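Local coordinates for uncharacterized protein AsbF (PDB 3DX5) that catalyses the manganese-dependent dehydration of 3-dehydroshikimate to 3,4-dihydroxybenzoate, a step in the biosynthesis of the siderophore petrobactin, at residues Leu140-Pro145 / Ser251-Gly256; His175-Gly180 / Glu231-Tyr236; Lys200-Ala205 / His209-Asn214. All coordinates share one frame; numbering follows the deposited sequence. Where two conformers were deposited one is given.

Contact 1 of 3, residues Leu140-Pro145 / Ser251-Gly256; sequences LLETHP and SLEWFG. With MN (manganese (II) ion), chain B; DHB (3,4-dihydroxybenzoic acid), chain D.
Glu-142 and Glu-253 meet across the mouth of a TIM barrel of the xylose isomerase-like type. Each stands at or just past the C-terminal end of its barrel strand, 138-142 and 249-252. The manganese ion lies between them and joins them. Glu-142 leaves its backbone with CG anti to N (chi1 -176°) and runs on extended. Its CB and CG only span the distance to the metal. CD lies 3.1 Å from the ion. OE2 does the binding, at 2.1 Å from manganese, while OE1 forms a salt bridge with Arg-102. The carboxylate is thus monodentate, with its second oxygen held by the arginine. Glu-253 also reaches in extended but binds with both oxygens, OE1 and OE2 each 2.4 Å from the ion. Its OE1 is also hydrogen-bonded to Lys-200 NZ. Asp-172 and His-198 complete the protein ligands. The reaction product, 3,4-dihydroxybenzoic acid, adds its O3 at 2.1 Å from manganese. Phe-255 lies against its ring, with CE2 3.5 Å from DHB C4. His-144, the inferred proton acceptor, presents its ring edge to the ligand, and its NE2 lies 2.9 Å from DHB O3.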
loop_
_atom_site.group_PDB
_atom_site.type_symbol
_atom_site.label_atom_id
_atom_site.label_comp_id
_atom_site.label_asym_id
_atom_site.label_seq_id
_atom_site.Cartn_x
_atom_site.Cartn_y
_atom_site.Cartn_z
ATOM N N LEU A 140 -10.490 -1.962 19.750
ATOM C CA LEU A 140 -9.894 -3.289 19.768
ATOM C C LEU A 140 -8.409 -3.215 19.489
ATOM O O LEU A 140 -7.992 -2.781 18.395
ATOM C CB LEU A 140 -10.539 -4.182 18.705
ATOM C CG LEU A 140 -11.873 -4.830 19.105
ATOM C CD1 LEU A 140 -12.996 -3.741 19.266
ATOM C CD2 LEU A 140 -12.269 -5.873 18.092
ATOM N N LEU A 141 -7.600 -3.665 20.446
ATOM C CA LEU A 141 -6.176 -3.782 20.196
ATOM C C LEU A 141 -5.937 -5.111 19.539
ATOM O O LEU A 141 -6.472 -6.142 19.972
ATOM C CB LEU A 141 -5.365 -3.707 21.515
ATOM C CG LEU A 141 -5.592 -2.446 22.366
ATOM C CD1 LEU A 141 -4.768 -2.550 23.683
ATOM C CD2 LEU A 141 -5.273 -1.162 21.605
ATOM N N GLU A 142 -5.137 -5.096 18.493
ATOM C CA GLU A 142 -4.800 -6.327 17.780
ATOM C C GLU A 142 -3.545 -6.967 18.428
ATOM O O GLU A 142 -2.613 -6.269 18.770
ATOM C CB GLU A 142 -4.585 -6.009 16.289
ATOM C CG GLU A 142 -4.320 -7.249 15.457
ATOM C CD GLU A 142 -4.604 -7.014 14.003
ATOM O OE1 GLU A 142 -5.554 -6.275 13.667
ATOM O OE2 GLU A 142 -3.874 -7.590 13.195
ATOM N N THR A 143 -3.550 -8.275 18.648
ATOM C CA THR A 143 -2.375 -8.971 19.159
ATOM C C THR A 143 -1.322 -9.061 18.015
ATOM O O THR A 143 -1.579 -9.667 16.962
ATOM C CB THR A 143 -2.746 -10.368 19.673
ATOM O OG1 THR A 143 -3.468 -11.040 18.652
ATOM C CG2 THR A 143 -3.673 -10.300 20.962
ATOM N N HIS A 144 -0.169 -8.433 18.241
ATOM C CA HIS A 144 0.862 -8.220 17.226
ATOM C C HIS A 144 2.277 -8.196 17.791
ATOM O O HIS A 144 2.486 -7.610 18.855
ATOM C CB HIS A 144 0.655 -6.858 16.567
ATOM C CG HIS A 144 0.358 -6.967 15.123
ATOM N ND1 HIS A 144 1.125 -6.360 14.155
ATOM C CD2 HIS A 144 -0.578 -7.704 14.470
ATOM C CE1 HIS A 144 0.619 -6.647 12.968
ATOM N NE2 HIS A 144 -0.411 -7.467 13.134
ATOM N N PRO A 145 3.246 -8.831 17.070
ATOM C CA PRO A 145 4.653 -8.708 17.457
ATOM C C PRO A 145 5.089 -7.225 17.350
ATOM O O PRO A 145 4.457 -6.421 16.632
ATOM C CB PRO A 145 5.394 -9.587 16.437
ATOM C CG PRO A 145 4.460 -9.574 15.215
ATOM C CD PRO A 145 3.082 -9.565 15.793
ATOM N N SER A 251 -12.132 -12.533 10.466
ATOM C CA SER A 251 -11.718 -12.110 9.130
ATOM C C SER A 251 -10.670 -13.058 8.541
ATOM O O SER A 251 -9.738 -13.448 9.251
ATOM C CB SER A 251 -11.089 -10.715 9.208
ATOM O OG SER A 251 -12.101 -9.733 9.153
ATOM N N LEU A 252 -10.783 -13.364 7.243
ATOM C CA LEU A 252 -9.769 -14.109 6.534
ATOM C C LEU A 252 -8.730 -13.089 6.069
ATOM O O LEU A 252 -8.871 -12.495 4.988
ATOM C CB LEU A 252 -10.366 -14.903 5.333
ATOM C CG LEU A 252 -11.516 -15.851 5.710
ATOM C CD1 LEU A 252 -11.965 -16.670 4.498
ATOM C CD2 LEU A 252 -11.120 -16.783 6.911
ATOM N N GLU A 253 -7.719 -12.859 6.905
ATOM C CA GLU A 253 -6.766 -11.789 6.665
ATOM C C GLU A 253 -5.696 -12.232 5.688
ATOM O O GLU A 253 -4.556 -12.544 6.096
ATOM C CB GLU A 253 -6.100 -11.383 7.979
ATOM C CG GLU A 253 -5.403 -10.018 7.905
ATOM C CD GLU A 253 -4.743 -9.639 9.229
ATOM O OE1 GLU A 253 -4.310 -10.565 9.952
ATOM O OE2 GLU A 253 -4.670 -8.421 9.544
ATOM N N TRP A 254 -6.025 -12.217 4.403
ATOM C CA TRP A 254 -5.080 -12.645 3.377
ATOM C C TRP A 254 -4.253 -11.487 2.849
ATOM O O TRP A 254 -4.803 -10.485 2.368
ATOM C CB TRP A 254 -5.849 -13.304 2.209
ATOM C CG TRP A 254 -4.965 -13.833 1.113
ATOM C CD1 TRP A 254 -4.903 -13.388 -0.171
ATOM C CD2 TRP A 254 -4.050 -14.936 1.208
ATOM N NE1 TRP A 254 -4.007 -14.136 -0.889
ATOM C CE2 TRP A 254 -3.472 -15.105 -0.075
ATOM C CE3 TRP A 254 -3.674 -15.801 2.248
ATOM C CZ2 TRP A 254 -2.505 -16.090 -0.350
ATOM C CZ3 TRP A 254 -2.713 -16.810 1.977
ATOM C CH2 TRP A 254 -2.149 -16.946 0.672
ATOM N N PHE A 255 -2.934 -11.613 2.923
ATOM C CA PHE A 255 -2.039 -10.572 2.442
ATOM C C PHE A 255 -1.311 -11.006 1.149
ATOM O O PHE A 255 -0.489 -10.267 0.638
ATOM C CB PHE A 255 -1.004 -10.260 3.521
ATOM C CG PHE A 255 -1.560 -9.528 4.706
ATOM C CD1 PHE A 255 -2.385 -8.413 4.523
ATOM C CD2 PHE A 255 -1.231 -9.921 5.998
ATOM C CE1 PHE A 255 -2.856 -7.691 5.577
ATOM C CE2 PHE A 255 -1.708 -9.199 7.096
ATOM C CZ PHE A 255 -2.542 -8.088 6.886
ATOM N N GLY A 256 -1.623 -12.203 0.632
ATOM C CA GLY A 256 -0.900 -12.756 -0.532
ATOM C C GLY A 256 -1.498 -12.355 -1.873
ATOM O O GLY A 256 -2.380 -11.472 -1.961
HETATM MN MN MN B . -4.004 -9.061 11.733
HETATM C C1 DHB D . -1.540 -5.530 9.478
HETATM C C2 DHB D . -2.144 -6.568 10.181
HETATM C C3 DHB D . -1.454 -7.762 10.412
HETATM O O3 DHB D . -1.979 -8.826 11.099
HETATM C C4 DHB D . -0.077 -7.878 9.924
HETATM O O4 DHB D . 0.560 -9.043 10.175
HETATM C C5 DHB D . 0.527 -6.822 9.249
HETATM C C6 DHB D . -0.223 -5.651 9.028
HETATM C C DHB D . -2.329 -4.255 9.226
HETATM O O1 DHB D . -1.860 -3.268 8.650
HETATM O O2 DHB D . -3.599 -4.186 9.618
#

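Contact 2 of 3, residues His175-Gly180 / Glu231-Tyr236; sequences HIWESG and EGIVNY. With DHB (3,4-dihydroxybenzoic acid), chain D.
Trp-177 has its CG turned away from the backbone N (chi1 178°), which lays the indole across the 231-236 loop. Val-234 supplies CG2, which sits beside its own backbone N and points at one indole face. This methyl makes a CH-pi contact, 4.1 Å from the centroid of the five-membered ring of Trp-177 and 26° off the normal. Ile-233 crosses the six-membered end at about a right angle. Its CG2 comes within 3.6 Å of Trp-177 CH2. The two aliphatic residues thus hold the indole from helix 173-178 against the loop that leads into helix 236-243, on the outer part of the TIM barrel. Gly-180 closes the helix in a Schellman motif. From the same helix, His-175 reaches the ligand. His-175 ND1 donates to Glu-178 OE1 at 2.8 Å, in the ring plane and nearly straight. His-175 NE2 meets O4 of 3,4-dihydroxybenzoic acid at 2.8 Å, and either atom could be the donor. The interface between the segments is therefore purely apolar. The polar chain runs beside it, where the bond to Glu-178 helps to fix the rotation of the His-175 ring, so that NE2 is aimed at the O4 hydroxyl.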
loop_
_atom_site.group_PDB
_atom_site.type_symbol
_atom_site.label_atom_id
_atom_site.label_comp_id
_atom_site.label_asym_id
_atom_site.label_seq_id
_atom_site.Cartn_x
_atom_site.Cartn_y
_atom_site.Cartn_z
ATOM N N HIS A 175 -0.310 -14.441 15.086
ATOM C CA HIS A 175 0.629 -13.701 15.894
ATOM C C HIS A 175 0.715 -14.200 17.311
ATOM O O HIS A 175 1.768 -14.118 17.930
ATOM C CB HIS A 175 0.352 -12.196 15.834
ATOM C CG HIS A 175 0.599 -11.634 14.468
ATOM N ND1 HIS A 175 1.789 -11.839 13.797
ATOM C CD2 HIS A 175 -0.204 -10.950 13.619
ATOM C CE1 HIS A 175 1.722 -11.264 12.606
ATOM N NE2 HIS A 175 0.525 -10.717 12.472
ATOM N N ILE A 176 -0.390 -14.712 17.816
ATOM C CA ILE A 176 -0.417 -15.297 19.137
ATOM C C ILE A 176 0.483 -16.546 19.149
ATOM O O ILE A 176 1.336 -16.692 20.025
ATOM C CB ILE A 176 -1.907 -15.583 19.536
ATOM C CG1 ILE A 176 -2.416 -14.418 20.367
ATOM C CG2 ILE A 176 -2.075 -16.905 20.261
ATOM C CD1 ILE A 176 -1.640 -14.183 21.682
ATOM N N TRP A 177 0.323 -17.399 18.143
ATOM C CA TRP A 177 1.147 -18.594 17.977
ATOM C C TRP A 177 2.652 -18.242 17.854
ATOM O O TRP A 177 3.512 -18.868 18.477
ATOM C CB TRP A 177 0.668 -19.351 16.746
ATOM C CG TRP A 177 1.495 -20.553 16.484
ATOM C CD1 TRP A 177 1.340 -21.792 17.049
ATOM C CD2 TRP A 177 2.611 -20.646 15.602
ATOM N NE1 TRP A 177 2.302 -22.650 16.571
ATOM C CE2 TRP A 177 3.092 -21.977 15.678
ATOM C CE3 TRP A 177 3.246 -19.742 14.738
ATOM C CZ2 TRP A 177 4.183 -22.421 14.927
ATOM C CZ3 TRP A 177 4.340 -20.188 13.996
ATOM C CH2 TRP A 177 4.793 -21.509 14.101
ATOM N N GLU A 178 2.944 -17.222 17.063
ATOM C CA GLU A 178 4.288 -16.691 16.880
ATOM C C GLU A 178 4.912 -16.327 18.211
ATOM O O GLU A 178 6.081 -16.550 18.387
ATOM C CB GLU A 178 4.226 -15.460 15.952
ATOM C CG GLU A 178 5.497 -14.608 15.863
ATOM C CD GLU A 178 5.374 -13.520 14.772
ATOM O OE1 GLU A 178 4.276 -12.970 14.561
ATOM O OE2 GLU A 178 6.372 -13.255 14.091
ATOM N N SER A 179 4.131 -15.794 19.149
ATOM C CA SER A 179 4.679 -15.394 20.449
ATOM C C SER A 179 5.023 -16.598 21.307
ATOM O O SER A 179 5.612 -16.440 22.340
ATOM C CB SER A 179 3.707 -14.493 21.226
ATOM O OG SER A 179 2.655 -15.269 21.804
ATOM N N GLY A 180 4.634 -17.802 20.900
ATOM C CA GLY A 180 4.944 -18.986 21.679
ATOM C C GLY A 180 3.766 -19.451 22.519
ATOM O O GLY A 180 3.861 -20.481 23.120
ATOM N N GLU A 231 -3.662 -25.300 5.389
ATOM C CA GLU A 231 -2.434 -25.715 4.717
ATOM C C GLU A 231 -1.186 -25.182 5.434
ATOM O O GLU A 231 -0.083 -25.364 4.956
ATOM C CB GLU A 231 -2.461 -25.248 3.258
ATOM C CG GLU A 231 -3.602 -25.851 2.450
ATOM C CD GLU A 231 -3.614 -25.424 0.989
ATOM O OE1 GLU A 231 -2.599 -24.919 0.475
ATOM O OE2 GLU A 231 -4.659 -25.599 0.336
ATOM N N GLY A 232 -1.361 -24.528 6.579
ATOM C CA GLY A 232 -0.229 -24.008 7.343
ATOM C C GLY A 232 0.033 -24.674 8.682
ATOM O O GLY A 232 -0.619 -25.649 9.021
ATOM N N ILE A 233 0.977 -24.120 9.445
ATOM C CA ILE A 233 1.458 -24.739 10.685
ATOM C C ILE A 233 0.504 -24.500 11.878
ATOM O O ILE A 233 0.385 -25.350 12.741
ATOM C CB ILE A 233 2.967 -24.355 10.983
ATOM C CG1 ILE A 233 3.570 -25.147 12.148
ATOM C CG2 ILE A 233 3.147 -22.862 11.193
ATOM C CD1 ILE A 233 3.678 -26.731 11.907
ATOM N N VAL A 234 -0.169 -23.359 11.928
ATOM C CA VAL A 234 -1.187 -23.137 12.949
ATOM C C VAL A 234 -2.397 -24.043 12.690
ATOM O O VAL A 234 -2.828 -24.207 11.531
ATOM C CB VAL A 234 -1.646 -21.673 12.998
ATOM C CG1 VAL A 234 -2.685 -21.454 14.139
ATOM C CG2 VAL A 234 -0.448 -20.759 13.183
ATOM N N ASN A 235 -2.921 -24.640 13.760
ATOM C CA ASN A 235 -4.014 -25.612 13.681
ATOM C C ASN A 235 -5.360 -24.890 13.788
ATOM O O ASN A 235 -5.865 -24.627 14.898
ATOM C CB ASN A 235 -3.863 -26.702 14.778
ATOM C CG ASN A 235 -4.787 -27.898 14.566
ATOM O OD1 ASN A 235 -5.876 -27.781 14.048
ATOM N ND2 ASN A 235 -4.335 -29.046 14.978
ATOM N N TYR A 236 -5.926 -24.565 12.625
ATOM C CA TYR A 236 -7.218 -23.899 12.537
ATOM C C TYR A 236 -8.412 -24.816 12.863
ATOM O O TYR A 236 -9.469 -24.316 13.249
ATOM C CB TYR A 236 -7.353 -23.090 11.205
ATOM C CG TYR A 236 -6.718 -21.744 11.394
ATOM C CD1 TYR A 236 -5.372 -21.529 11.088
ATOM C CD2 TYR A 236 -7.432 -20.695 11.995
ATOM C CE1 TYR A 236 -4.770 -20.285 11.334
ATOM C CE2 TYR A 236 -6.822 -19.463 12.271
ATOM C CZ TYR A 236 -5.513 -19.252 11.901
ATOM O OH TYR A 236 -4.936 -18.042 12.210
HETATM C C1 DHB D . -1.540 -5.530 9.478
HETATM C C2 DHB D . -2.144 -6.568 10.181
HETATM C C3 DHB D . -1.454 -7.762 10.412
HETATM O O3 DHB D . -1.979 -8.826 11.099
HETATM C C4 DHB D . -0.077 -7.878 9.924
HETATM O O4 DHB D . 0.560 -9.043 10.175
HETATM C C5 DHB D . 0.527 -6.822 9.249
HETATM C C6 DHB D . -0.223 -5.651 9.028
HETATM C C DHB D . -2.329 -4.255 9.226
HETATM O O1 DHB D . -1.860 -3.268 8.650
HETATM O O2 DHB D . -3.599 -4.186 9.618
#

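Contact 3 of 3, residues Lys200-Ala205 / His209-Asn214; sequences KNISSA and HVFEPN. With DHB (3,4-dihydroxybenzoic acid), chain D.
Phe-211 is the centre of this contact, with Lys-200 and Ile-202 packed against its ring. Phe-211 lies at the end of a 3-10 segment that includes 209-211, and the other two come from the end of strand 194-202. Their side chains point to the same side, with Asn-201 between them turned away. The aliphatic part of Lys-200 passes over one face of the phenyl ring. Its CE stands 3.7 Å from the ring centroid and 12° off the normal, a CH-pi contact. CD is further out, 3.6 Å from Phe-211 CE1. Lys-200 and Phe-211 run past each other in opposite directions. NZ stands higher above the same face, 5.2 Å from the centroid of the Phe-211 ring, so any cation-pi attraction is long and weak. The lysine chain is extended until its last torsion, where a bend (chi4 -64°) turns NZ toward the ligand. There NZ donates to O3 of 3,4-dihydroxybenzoic acid at 2.8 Å. It also has a salt bridge to Asp-172 and a hydrogen bond to Glu-253. Three oxygens thus grip one buried nitrogen.

Ile-202 runs past Phe-211 in the opposite direction, its CD1 set obliquely to the ring. This CD1 lies 3.6 Å from Phe-211 CE2 and 3.7 Å from Val-210 CG2, filling the angle between the two side chains. Val-210 CG2 sits over the ring face opposite the lysine. Asn-201 O reaches the ring edge, in plane, 3.8 Å from Phe-211 CZ. The phenyl group is therefore bounded on both faces and along part of its rim. On the pocket side, the backbone O of Phe-211 accepts a weak bond from DHB O4. This is typical of a substrate pocket at the C-terminal end of a TIM barrel, where a strand end and the loop after it form one side of the pocket beside the metal.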
loop_
_atom_site.group_PDB
_atom_site.type_symbol
_atom_site.label_atom_id
_atom_site.label_comp_id
_atom_site.label_asym_id
_atom_site.label_seq_id
_atom_site.Cartn_x
_atom_site.Cartn_y
_atom_site.Cartn_z
ATOM N N LYS A 200 -5.106 -16.098 9.777
ATOM C CA LYS A 200 -4.202 -16.278 8.633
ATOM C C LYS A 200 -3.203 -17.353 9.044
ATOM O O LYS A 200 -3.121 -17.700 10.229
ATOM C CB LYS A 200 -3.526 -14.943 8.191
ATOM C CG LYS A 200 -2.684 -14.209 9.290
ATOM C CD LYS A 200 -1.991 -12.966 8.677
ATOM C CE LYS A 200 -1.095 -12.225 9.694
ATOM N NZ LYS A 200 -1.883 -11.644 10.839
ATOM N N ASN A 201 -2.433 -17.883 8.100
ATOM C CA ASN A 201 -1.524 -18.986 8.430
ATOM C C ASN A 201 -0.224 -18.839 7.668
ATOM O O ASN A 201 -0.138 -18.055 6.714
ATOM C CB ASN A 201 -2.173 -20.352 8.118
ATOM C CG ASN A 201 -1.735 -21.439 9.104
ATOM O OD1 ASN A 201 -0.720 -21.281 9.810
ATOM N ND2 ASN A 201 -2.500 -22.536 9.171
ATOM N N ILE A 202 0.781 -19.618 8.044
ATOM C CA ILE A 202 2.078 -19.523 7.383
ATOM C C ILE A 202 2.565 -20.957 7.215
ATOM O O ILE A 202 2.200 -21.827 8.041
ATOM C CB ILE A 202 3.059 -18.658 8.229
ATOM C CG1 ILE A 202 4.280 -18.265 7.426
ATOM C CG2 ILE A 202 3.523 -19.389 9.521
ATOM C CD1 ILE A 202 4.021 -17.122 6.455
ATOM N N SER A 203 3.372 -21.243 6.192
ATOM C CA SER A 203 3.803 -22.660 6.015
ATOM C C SER A 203 4.822 -23.096 7.066
ATOM O O SER A 203 4.908 -24.275 7.398
ATOM C CB SER A 203 4.368 -22.924 4.611
ATOM O OG SER A 203 5.507 -22.095 4.410
ATOM N N SER A 204 5.568 -22.155 7.629
ATOM C CA SER A 204 6.656 -22.490 8.563
ATOM C C SER A 204 7.032 -21.221 9.301
ATOM O O SER A 204 6.931 -20.120 8.720
ATOM C CB SER A 204 7.863 -23.033 7.763
ATOM O OG SER A 204 9.106 -22.786 8.395
ATOM N N ALA A 205 7.501 -21.367 10.545
ATOM C CA ALA A 205 8.069 -20.240 11.329
ATOM C C ALA A 205 9.191 -19.493 10.600
ATOM O O ALA A 205 9.381 -18.309 10.828
ATOM C CB ALA A 205 8.557 -20.710 12.749
ATOM N N HIS A 209 8.573 -13.425 9.078
ATOM C CA HIS A 209 8.959 -12.054 8.782
ATOM C C HIS A 209 8.161 -11.494 7.573
ATOM O O HIS A 209 8.143 -10.290 7.374
ATOM C CB HIS A 209 10.473 -11.992 8.474
ATOM C CG HIS A 209 10.887 -12.966 7.408
ATOM N ND1 HIS A 209 10.898 -12.645 6.068
ATOM C CD2 HIS A 209 11.214 -14.282 7.477
ATOM C CE1 HIS A 209 11.255 -13.705 5.356
ATOM N NE2 HIS A 209 11.449 -14.712 6.189
ATOM N N VAL A 210 7.497 -12.337 6.771
ATOM C CA VAL A 210 6.709 -11.797 5.630
ATOM C C VAL A 210 5.508 -10.989 6.127
ATOM O O VAL A 210 4.981 -10.153 5.392
ATOM C CB VAL A 210 6.250 -12.864 4.589
ATOM C CG1 VAL A 210 7.461 -13.551 3.951
ATOM C CG2 VAL A 210 5.210 -13.881 5.228
ATOM N N PHE A 211 5.118 -11.204 7.389
ATOM C CA PHE A 211 4.079 -10.381 7.993
ATOM C C PHE A 211 4.527 -9.061 8.595
ATOM O O PHE A 211 3.701 -8.321 9.125
ATOM C CB PHE A 211 3.269 -11.164 9.016
ATOM C CG PHE A 211 2.562 -12.335 8.419
ATOM C CD1 PHE A 211 1.727 -12.174 7.294
ATOM C CD2 PHE A 211 2.751 -13.600 8.940
ATOM C CE1 PHE A 211 1.068 -13.276 6.729
ATOM C CE2 PHE A 211 2.084 -14.706 8.382
ATOM C CZ PHE A 211 1.250 -14.543 7.281
ATOM N N GLU A 212 5.799 -8.736 8.522
ATOM C CA GLU A 212 6.196 -7.427 8.988
ATOM C C GLU A 212 5.456 -6.368 8.147
ATOM O O GLU A 212 5.394 -6.489 6.921
ATOM C CB GLU A 212 7.715 -7.248 8.875
ATOM C CG GLU A 212 8.467 -8.109 9.909
ATOM C CD GLU A 212 9.981 -8.081 9.703
ATOM O OE1 GLU A 212 10.439 -7.222 8.914
ATOM O OE2 GLU A 212 10.707 -8.906 10.319
ATOM N N PRO A 213 4.897 -5.333 8.816
ATOM C CA PRO A 213 4.040 -4.343 8.147
ATOM C C PRO A 213 4.696 -3.744 6.909
ATOM O O PRO A 213 4.055 -3.655 5.869
ATOM C CB PRO A 213 3.765 -3.304 9.260
ATOM C CG PRO A 213 3.682 -4.199 10.517
ATOM C CD PRO A 213 4.866 -5.183 10.303
ATOM N N ASN A 214 5.969 -3.386 6.978
ATOM C CA ASN A 214 6.606 -2.803 5.801
ATOM C C ASN A 214 6.595 -3.740 4.594
ATOM O O ASN A 214 6.460 -3.283 3.461
ATOM C CB ASN A 214 8.045 -2.414 6.087
ATOM C CG ASN A 214 8.151 -1.166 6.944
ATOM O OD1 ASN A 214 7.226 -0.385 7.036
ATOM N ND2 ASN A 214 9.308 -0.980 7.559
HETATM C C1 DHB D . -1.540 -5.530 9.478
HETATM C C2 DHB D . -2.144 -6.568 10.181
HETATM C C3 DHB D . -1.454 -7.762 10.412
HETATM O O3 DHB D . -1.979 -8.826 11.099
HETATM C C4 DHB D . -0.077 -7.878 9.924
HETATM O O4 DHB D . 0.560 -9.043 10.175
HETATM C C5 DHB D . 0.527 -6.822 9.249
HETATM C C6 DHB D . -0.223 -5.651 9.028
HETATM C C DHB D . -2.329 -4.255 9.226
HETATM O O1 DHB D . -1.860 -3.268 8.650
HETATM O O2 DHB D . -3.599 -4.186 9.618
#

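Each contact has at least one residue at 3,4-dihydroxybenzoic acid; in contact 2 it is His-175, while the Trp-177 packing lies away from it. The centres are 10 to 12 Å apart. Contact 1 holds the metal. Contact 3 joins it through a salt bridge, Lys-200 NZ to Glu-253 OE1 at 2.8 Å. Phe-255 and Phe-211 also touch, with Phe-255 CD2 3.9 Å from Phe-211 CD1. Contact 2 reaches contact 1 through two histidines, His-144 CD2 lying 3.4 Å from His-175 CD2. Contacts 2 and 3 are also joined by probable hydrogen bonds, Tyr-236 OH to Lys-200 O at 2.7 Å and Val-234 O to Asn-201 ND2 at 2.9 Å.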